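Long-range contacts in AclR protein (Streptomyces galilaeus, PDB 2GEY), which is a putative hydroxylase that probably acts in the biosynthesis of aromatic polyketide antibiotics and belongs to the SnoaL family of alpha+beta barrels: residues W17-L22 / M51-L55; K56-L61 / A83-F89. One frame throughout, in Å; residues are numbered along the deposited sequence. Where two conformers were deposited one is given.

Overall arrangement
The chain starts with helix 3-18, and contact 1 sets the end of that helix and its following turn against helix 44-57. It closes a loop of 28 residues that holds helix 23-26 and the first strands. Contact 2 follows in series, with no nesting or crossing. There the end of helix 44-57 and the turn 58-61 meet the end of strand 74-84 and the loop after it, closing the hairpin of strands 62-71 and 74-84. Helix 44-57 serves both contacts, and their centres lie about 10 Å apart. A hydrogen bond from Trp20 NE1 to Leu61 O joins them directly. Contact 1 joins two helices, and contact 2 ties the second of them to the end of strand 74-84.

Contact 1: W17-L22 / M51-L55; sequences WNRWDL and MEGGL
Trp17, Trp20 and Leu22 pack against Met51 and Leu55 where two helices of the SnoaL-like alpha+beta barrel, a member of the NTF2 clan, come together. Helix 3-18 ends in a Schellman motif. Trp20 is its C-prime residue, with positive phi, and its N bonds Trp17 O. The chain then turns so that Leu22 faces helix 44-57.

Met51 can be followed outward. Met51 CB lies 3.9 Å from Trp17 CH2 and is also near Leu22 CD1. Its CG touches both CZ2 and CH2 of the same indole. The chain then turns about the CG-SD bond (chi3 71°). This brings Met51 CE to 3.8 Å from Trp17 CZ2, obliquely to the ring, while Leu22 CD2 lies 4.1 Å from Met51 CE. Met51 thus runs across the benzo end of Trp17 at about a right angle and slides past Leu22 in the opposite direction. Ile25 of helix 23-26 touches both Trp17 and Met51.

Leu22 divides its branches. Leu22 CD1 rests on the aliphatic part of Glu52, 3.7 Å from Glu52 CG. CG and CD2 of Leu22 meet CD2 of Leu55, and the two leucines reach toward each other tip to tip. The chi1 of Leu55 (-161°) carries both its methyls toward segment 17-22, CD2 to Leu22 and CD1 to Trp20.

The contact itself is apolar. Within the turn after helix 3-18, Arg19 NH2 forms a salt bridge with Asp21 OD2, met on the anti side, while Asp21 OD1 bonds Ser23 OG at the start of the next helix. Asn18 O sits over the centre of the Trp20 ring. On the pyrrole side of that indole, Trp20 CD1 lies 3.5 Å from Leu55 CD1.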
ATOM      1  N   TRP A  17      -2.370   0.921 -20.581  1.00 22.72           N
ATOM      2  CA  TRP A  17      -1.106   0.481 -19.987  1.00 23.09           C
ATOM      3  C   TRP A  17      -0.689  -0.861 -20.571  1.00 22.63           C
ATOM      4  O   TRP A  17       0.468  -1.062 -20.917  1.00 23.15           O
ATOM      5  CB  TRP A  17      -1.218   0.337 -18.465  1.00 23.68           C
ATOM      6  CG  TRP A  17      -0.796   1.570 -17.712  1.00 24.22           C
ATOM      7  CD1 TRP A  17      -1.566   2.343 -16.906  1.00 26.00           C
ATOM      8  CD2 TRP A  17       0.508   2.155 -17.707  1.00 25.13           C
ATOM      9  NE1 TRP A  17      -0.822   3.383 -16.398  1.00 26.16           N
ATOM     10  CE2 TRP A  17       0.454   3.293 -16.881  1.00 25.94           C
ATOM     11  CE3 TRP A  17       1.716   1.829 -18.327  1.00 24.99           C
ATOM     12  CZ2 TRP A  17       1.570   4.105 -16.646  1.00 26.42           C
ATOM     13  CZ3 TRP A  17       2.825   2.638 -18.095  1.00 26.24           C
ATOM     14  CH2 TRP A  17       2.737   3.762 -17.259  1.00 25.73           C
ATOM     15  N   ASN A  18      -1.641  -1.776 -20.664  1.00 22.38           N
ATOM     16  CA  ASN A  18      -1.325  -3.159 -21.024  1.00 22.89           C
ATOM     17  C   ASN A  18      -1.015  -3.382 -22.497  1.00 22.68           C
ATOM     18  O   ASN A  18      -0.498  -4.450 -22.859  1.00 22.86           O
ATOM     19  CB  ASN A  18      -2.438  -4.098 -20.556  1.00 23.32           C
ATOM     20  CG  ASN A  18      -2.351  -4.396 -19.060  1.00 24.01           C
ATOM     21  OD1 ASN A  18      -1.281  -4.247 -18.449  1.00 26.00           O
ATOM     22  ND2 ASN A  18      -3.458  -4.828 -18.473  1.00 24.33           N
ATOM     23  N   ARG A  19      -1.338  -2.402 -23.333  1.00 22.70           N
ATOM     24  CA  ARG A  19      -0.842  -2.372 -24.716  1.00 23.44           C
ATOM     25  C   ARG A  19       0.260  -1.320 -24.906  1.00 23.32           C
ATOM     26  O   ARG A  19       0.678  -1.031 -26.036  1.00 22.30           O
ATOM     27  CB  ARG A  19      -1.991  -2.186 -25.716  1.00 23.82           C
ATOM     28  CG  ARG A  19      -2.726  -0.910 -25.602  1.00 24.54           C
ATOM     29  CD  ARG A  19      -3.687  -0.676 -26.789  1.00 25.25           C
ATOM     30  NE  ARG A  19      -4.195   0.678 -26.669  1.00 26.57           N
ATOM     31  CZ  ARG A  19      -5.248   1.033 -25.945  1.00 26.12           C
ATOM     32  NH1 ARG A  19      -5.985   0.130 -25.327  1.00 27.00           N
ATOM     33  NH2 ARG A  19      -5.576   2.315 -25.864  1.00 27.92           N
ATOM     34  N   TRP A  20       0.756  -0.790 -23.790  1.00 23.81           N
ATOM     35  CA  TRP A  20       1.900   0.122 -23.774  1.00 24.01           C
ATOM     36  C   TRP A  20       1.666   1.407 -24.579  1.00 24.51           C
ATOM     37  O   TRP A  20       2.549   1.859 -25.322  1.00 24.33           O
ATOM     38  CB  TRP A  20       3.160  -0.629 -24.230  1.00 24.48           C
ATOM     39  CG  TRP A  20       3.249  -1.947 -23.542  1.00 24.12           C
ATOM     40  CD1 TRP A  20       3.397  -2.160 -22.203  1.00 24.36           C
ATOM     41  CD2 TRP A  20       3.133  -3.239 -24.141  1.00 24.35           C
ATOM     42  NE1 TRP A  20       3.397  -3.500 -21.936  1.00 24.83           N
ATOM     43  CE2 TRP A  20       3.232  -4.189 -23.107  1.00 24.71           C
ATOM     44  CE3 TRP A  20       2.943  -3.687 -25.452  1.00 24.93           C
ATOM     45  CZ2 TRP A  20       3.162  -5.560 -23.341  1.00 25.02           C
ATOM     46  CZ3 TRP A  20       2.870  -5.052 -25.683  1.00 25.30           C
ATOM     47  CH2 TRP A  20       2.990  -5.972 -24.636  1.00 25.13           C
ATOM     48  N   ASP A  21       0.480   1.986 -24.385  1.00 24.61           N
ATOM     49  CA  ASP A  21       0.010   3.168 -25.106  1.00 24.84           C
ATOM     50  C   ASP A  21      -0.255   4.307 -24.120  1.00 24.84           C
ATOM     51  O   ASP A  21      -1.360   4.432 -23.599  1.00 24.78           O
ATOM     52  CB  ASP A  21      -1.282   2.827 -25.854  1.00 25.34           C
ATOM     53  CG  ASP A  21      -1.924   4.044 -26.521  1.00 26.20           C
ATOM     54  OD1 ASP A  21      -1.242   5.068 -26.726  1.00 29.18           O
ATOM     55  OD2 ASP A  21      -3.124   3.964 -26.845  1.00 30.91           O
ATOM     56  N   LEU A  22       0.744   5.139 -23.858  1.00 24.93           N
ATOM     57  CA  LEU A  22       0.575   6.177 -22.843  1.00 25.32           C
ATOM     58  C   LEU A  22      -0.476   7.212 -23.251  1.00 25.35           C
ATOM     59  O   LEU A  22      -1.150   7.769 -22.394  1.00 24.93           O
ATOM     60  CB  LEU A  22       1.902   6.853 -22.502  1.00 25.56           C
ATOM     61  CG  LEU A  22       2.995   5.956 -21.914  1.00 26.76           C
ATOM     62  CD1 LEU A  22       4.222   6.790 -21.572  1.00 28.93           C
ATOM     63  CD2 LEU A  22       2.489   5.217 -20.703  1.00 28.72           C
ATOM     64  N   MET A  51       6.093   7.875 -16.186  1.00 27.97           N
ATOM     65  CA  MET A  51       5.382   6.875 -16.977  1.00 28.01           C
ATOM     66  C   MET A  51       6.253   6.422 -18.149  1.00 27.54           C
ATOM     67  O   MET A  51       6.396   5.224 -18.387  1.00 26.96           O
ATOM     68  CB  MET A  51       4.046   7.439 -17.472  1.00 27.63           C
ATOM     69  CG  MET A  51       3.057   7.700 -16.342  1.00 28.12           C
ATOM     70  SD  MET A  51       1.662   8.742 -16.821  1.00 29.03           S
ATOM     71  CE  MET A  51       0.750   7.615 -17.870  1.00 30.92           C
ATOM     72  N   GLU A  52       6.839   7.384 -18.861  1.00 27.99           N
ATOM     73  CA  GLU A  52       7.729   7.092 -19.991  1.00 28.49           C
ATOM     74  C   GLU A  52       8.956   6.292 -19.552  1.00 28.37           C
ATOM     75  O   GLU A  52       9.341   5.317 -20.203  1.00 27.72           O
ATOM     76  CB  GLU A  52       8.182   8.392 -20.677  1.00 28.77           C
ATOM     77  CG  GLU A  52       7.061   9.104 -21.436  1.00 30.25           C
ATOM     78  CD  GLU A  52       7.472  10.455 -21.999  1.00 31.53           C
ATOM     79  OE1 GLU A  52       8.318  11.146 -21.386  1.00 37.23           O
ATOM     80  OE2 GLU A  52       6.945  10.831 -23.070  1.00 36.91           O
ATOM     81  N   GLY A  53       9.578   6.722 -18.458  1.00 28.37           N
ATOM     82  CA  GLY A  53      10.776   6.055 -17.938  1.00 28.41           C
ATOM     83  C   GLY A  53      10.470   4.654 -17.448  1.00 28.37           C
ATOM     84  O   GLY A  53      11.264   3.730 -17.642  1.00 28.24           O
ATOM     85  N   GLY A  54       9.313   4.496 -16.812  1.00 28.30           N
ATOM     86  CA  GLY A  54       8.866   3.195 -16.333  1.00 28.46           C
ATOM     87  C   GLY A  54       8.635   2.222 -17.472  1.00 28.42           C
ATOM     88  O   GLY A  54       9.058   1.067 -17.414  1.00 28.40           O
ATOM     89  N   LEU A  55       7.979   2.698 -18.524  1.00 28.60           N
ATOM     90  CA  LEU A  55       7.723   1.875 -19.700  1.00 28.73           C
ATOM     91  C   LEU A  55       9.015   1.467 -20.409  1.00 28.76           C
ATOM     92  O   LEU A  55       9.132   0.347 -20.905  1.00 29.37           O
ATOM     93  CB  LEU A  55       6.794   2.622 -20.660  1.00 29.15           C
ATOM     94  CG  LEU A  55       6.040   1.833 -21.729  1.00 29.51           C
ATOM     95  CD1 LEU A  55       5.440   0.554 -21.187  1.00 30.12           C
ATOM     96  CD2 LEU A  55       4.949   2.730 -22.322  1.00 29.55           C
TER

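Contact 2: K56-L61 / A83-F89; sequences KAFPDL and ATHQGEF
Ala57 O, at the end of helix 44-57, accepts two backbone bonds from the loop after strand 74-84. Gln86 N comes nearly along the C=O axis and Gly87 N from well off it, each at 2.9 Å from Ala57 O.

A second pair of bonds uses the carboxylate of Asp60, in the type I turn 58-61. Asp60 OD1 takes Thr84 N at 2.8 Å, almost straight (171°). Asp60 OD2 takes Thr84 OG1 at 2.6 Å. Both oxygens use their syn lone pairs, and Thr84 OG1 also bonds Arg98.

The aromatic part is a cluster of Phe58, His85 and Phe89. Phe58 points its edge at the face of Phe89, with CE2 over the ring centre and the planes at 67°. Ala57 CB packs beside Phe89, 3.7 Å from Phe89 CD1. Trp101 and Leu126 extend this patch.

One water bridges the two segments, accepting from Lys56 NZ and donating to Glu88 O.

The fork at Ala57 O would hold the helix end to the loop, and Asp60 the turn to the strand end. The two donors of Thr84 would probably help keep the Asp60 carboxylate ionised; Arg98, in a long, weak ion pair with it, may add slightly.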
ATOM      1  N   LYS A  56       9.995   2.364 -20.453  1.00 28.39           N
ATOM      2  CA  LYS A  56      11.291   2.039 -21.055  1.00 28.22           C
ATOM      3  C   LYS A  56      12.033   0.942 -20.278  1.00 27.66           C
ATOM      4  O   LYS A  56      12.621   0.039 -20.870  1.00 26.69           O
ATOM      5  CB  LYS A  56      12.168   3.289 -21.134  1.00 28.76           C
ATOM      6  CG  LYS A  56      13.419   3.086 -21.947  1.00 29.46           C
ATOM      7  CD  LYS A  56      14.385   4.266 -21.850  1.00 30.36           C
ATOM      8  CE  LYS A  56      15.791   3.859 -22.280  1.00 31.85           C
ATOM      9  NZ  LYS A  56      16.407   2.839 -21.350  1.00 33.20           N
ATOM     10  N   ALA A  57      11.995   1.028 -18.952  1.00 26.83           N
ATOM     11  CA  ALA A  57      12.695   0.078 -18.089  1.00 26.59           C
ATOM     12  C   ALA A  57      12.008  -1.290 -18.092  1.00 26.14           C
ATOM     13  O   ALA A  57      12.682  -2.331 -18.043  1.00 25.98           O
ATOM     14  CB  ALA A  57      12.772   0.618 -16.679  1.00 26.59           C
ATOM     15  N   PHE A  58      10.675  -1.260 -18.162  1.00 25.52           N
ATOM     16  CA  PHE A  58       9.821  -2.446 -18.080  1.00 25.17           C
ATOM     17  C   PHE A  58       8.862  -2.517 -19.281  1.00 24.72           C
ATOM     18  O   PHE A  58       7.641  -2.401 -19.123  1.00 24.38           O
ATOM     19  CB  PHE A  58       9.059  -2.404 -16.760  1.00 25.09           C
ATOM     20  CG  PHE A  58       9.955  -2.226 -15.568  1.00 25.13           C
ATOM     21  CD1 PHE A  58      10.798  -3.252 -15.171  1.00 24.78           C
ATOM     22  CD2 PHE A  58       9.994  -1.020 -14.875  1.00 25.74           C
ATOM     23  CE1 PHE A  58      11.648  -3.096 -14.088  1.00 24.72           C
ATOM     24  CE2 PHE A  58      10.842  -0.858 -13.780  1.00 25.62           C
ATOM     25  CZ  PHE A  58      11.672  -1.897 -13.396  1.00 24.69           C
ATOM     26  N   PRO A  59       9.416  -2.732 -20.486  1.00 24.75           N
ATOM     27  CA  PRO A  59       8.658  -2.601 -21.744  1.00 24.76           C
ATOM     28  C   PRO A  59       7.530  -3.610 -21.951  1.00 24.73           C
ATOM     29  O   PRO A  59       6.678  -3.403 -22.823  1.00 24.83           O
ATOM     30  CB  PRO A  59       9.732  -2.783 -22.815  1.00 24.92           C
ATOM     31  CG  PRO A  59      10.802  -3.557 -22.169  1.00 25.20           C
ATOM     32  CD  PRO A  59      10.822  -3.099 -20.742  1.00 24.84           C
ATOM     33  N   ASP A  60       7.537  -4.687 -21.170  1.00 24.14           N
ATOM     34  CA  ASP A  60       6.531  -5.736 -21.271  1.00 24.33           C
ATOM     35  C   ASP A  60       5.600  -5.747 -20.064  1.00 23.91           C
ATOM     36  O   ASP A  60       4.926  -6.746 -19.796  1.00 23.63           O
ATOM     37  CB  ASP A  60       7.214  -7.097 -21.421  1.00 24.49           C
ATOM     38  CG  ASP A  60       8.123  -7.445 -20.252  1.00 25.78           C
ATOM     39  OD1 ASP A  60       8.257  -6.654 -19.289  1.00 25.53           O
ATOM     40  OD2 ASP A  60       8.721  -8.531 -20.303  1.00 29.42           O
ATOM     41  N   LEU A  61       5.548  -4.643 -19.328  1.00 23.64           N
ATOM     42  CA  LEU A  61       4.816  -4.645 -18.069  1.00 23.76           C
ATOM     43  C   LEU A  61       3.339  -4.962 -18.291  1.00 23.71           C
ATOM     44  O   LEU A  61       2.770  -4.659 -19.352  1.00 23.41           O
ATOM     45  CB  LEU A  61       4.992  -3.331 -17.307  1.00 23.63           C
ATOM     46  CG  LEU A  61       4.429  -2.058 -17.940  1.00 24.49           C
ATOM     47  CD1 LEU A  61       2.938  -1.889 -17.637  1.00 25.07           C
ATOM     48  CD2 LEU A  61       5.218  -0.842 -17.448  1.00 24.14           C
ATOM     49  N   ALA A  83       6.614  -7.585 -14.766  1.00 24.49           N
ATOM     50  CA  ALA A  83       7.389  -7.203 -15.931  1.00 25.14           C
ATOM     51  C   ALA A  83       8.749  -7.874 -15.918  1.00 25.51           C
ATOM     52  O   ALA A  83       9.105  -8.564 -14.962  1.00 25.04           O
ATOM     53  CB  ALA A  83       7.572  -5.695 -15.953  1.00 25.05           C
ATOM     54  N   THR A  84       9.503  -7.640 -16.986  1.00 26.25           N
ATOM     55  CA  THR A  84      10.913  -8.012 -17.042  1.00 26.84           C
ATOM     56  C   THR A  84      11.736  -6.726 -17.004  1.00 26.93           C
ATOM     57  O   THR A  84      11.365  -5.725 -17.624  1.00 26.21           O
ATOM     58  CB  THR A  84      11.235  -8.787 -18.333  1.00 27.09           C
ATOM     59  OG1 THR A  84      10.218  -9.766 -18.561  1.00 30.61           O
ATOM     60  CG2 THR A  84      12.551  -9.487 -18.206  1.00 27.80           C
ATOM     61  N   HIS A  85      12.856  -6.759 -16.287  1.00 27.07           N
ATOM     62  CA  HIS A  85      13.731  -5.599 -16.176  1.00 27.52           C
ATOM     63  C   HIS A  85      14.670  -5.562 -17.383  1.00 27.79           C
ATOM     64  O   HIS A  85      15.703  -6.241 -17.402  1.00 27.44           O
ATOM     65  CB  HIS A  85      14.516  -5.629 -14.853  1.00 27.48           C
ATOM     66  CG  HIS A  85      15.358  -4.411 -14.623  1.00 27.55           C
ATOM     67  ND1 HIS A  85      16.479  -4.419 -13.819  1.00 27.53           N
ATOM     68  CD2 HIS A  85      15.249  -3.150 -15.104  1.00 28.03           C
ATOM     69  CE1 HIS A  85      17.018  -3.211 -13.810  1.00 27.99           C
ATOM     70  NE2 HIS A  85      16.296  -2.426 -14.589  1.00 27.87           N
ATOM     71  N   GLN A  86      14.287  -4.771 -18.385  1.00 28.29           N
ATOM     72  CA  GLN A  86      14.991  -4.709 -19.669  1.00 28.93           C
ATOM     73  C   GLN A  86      15.740  -3.397 -19.899  1.00 29.21           C
ATOM     74  O   GLN A  86      16.629  -3.344 -20.752  1.00 28.86           O
ATOM     75  CB  GLN A  86      14.007  -4.906 -20.831  1.00 29.35           C
ATOM     76  CG  GLN A  86      13.204  -6.202 -20.806  1.00 31.09           C
ATOM     77  CD  GLN A  86      14.019  -7.453 -21.114  1.00 35.56           C
ATOM     78  OE1 GLN A  86      13.483  -8.562 -21.109  1.00 39.41           O
ATOM     79  NE2 GLN A  86      15.308  -7.286 -21.387  1.00 37.07           N
ATOM     80  N   GLY A  87      15.388  -2.346 -19.164  1.00 29.34           N
ATOM     81  CA  GLY A  87      16.077  -1.054 -19.277  1.00 30.16           C
ATOM     82  C   GLY A  87      16.556  -0.553 -17.928  1.00 30.48           C
ATOM     83  O   GLY A  87      16.031  -0.959 -16.896  1.00 30.09           O
ATOM     84  N   GLU A  88      17.563   0.322 -17.932  1.00 31.17           N
ATOM     85  CA  GLU A  88      18.097   0.853 -16.682  0.50 31.28           C
ATOM     86  C   GLU A  88      16.981   1.506 -15.864  1.00 31.42           C
ATOM     87  O   GLU A  88      16.126   2.212 -16.398  1.00 31.25           O
ATOM     88  CB  GLU A  88      19.241   1.847 -16.927  0.50 31.49           C
ATOM     89  CG  GLU A  88      20.055   2.173 -15.667  0.50 31.53           C
ATOM     90  CD  GLU A  88      21.179   3.169 -15.911  0.50 31.97           C
ATOM     91  OE1 GLU A  88      21.368   4.073 -15.068  0.50 33.46           O
ATOM     92  OE2 GLU A  88      21.897   3.038 -16.925  0.50 32.85           O
ATOM     93  N   PHE A  89      16.990   1.238 -14.560  1.00 31.42           N
ATOM     94  CA  PHE A  89      15.996   1.784 -13.652  1.00 31.96           C
ATOM     95  C   PHE A  89      16.617   2.047 -12.286  1.00 32.54           C
ATOM     96  O   PHE A  89      17.289   1.178 -11.731  1.00 32.30           O
ATOM     97  CB  PHE A  89      14.815   0.821 -13.517  1.00 31.36           C
ATOM     98  CG  PHE A  89      13.618   1.432 -12.855  1.00 30.93           C
ATOM     99  CD1 PHE A  89      12.903   2.439 -13.487  1.00 31.19           C
ATOM    100  CD2 PHE A  89      13.209   1.017 -11.601  1.00 30.32           C
ATOM    101  CE1 PHE A  89      11.800   3.014 -12.882  1.00 31.08           C
ATOM    102  CE2 PHE A  89      12.105   1.588 -10.984  1.00 31.20           C
ATOM    103  CZ  PHE A  89      11.397   2.585 -11.628  1.00 31.00           C
TER
HETATM  104  O   HOH W   1      15.368   2.356 -18.879  1.00 34.38           O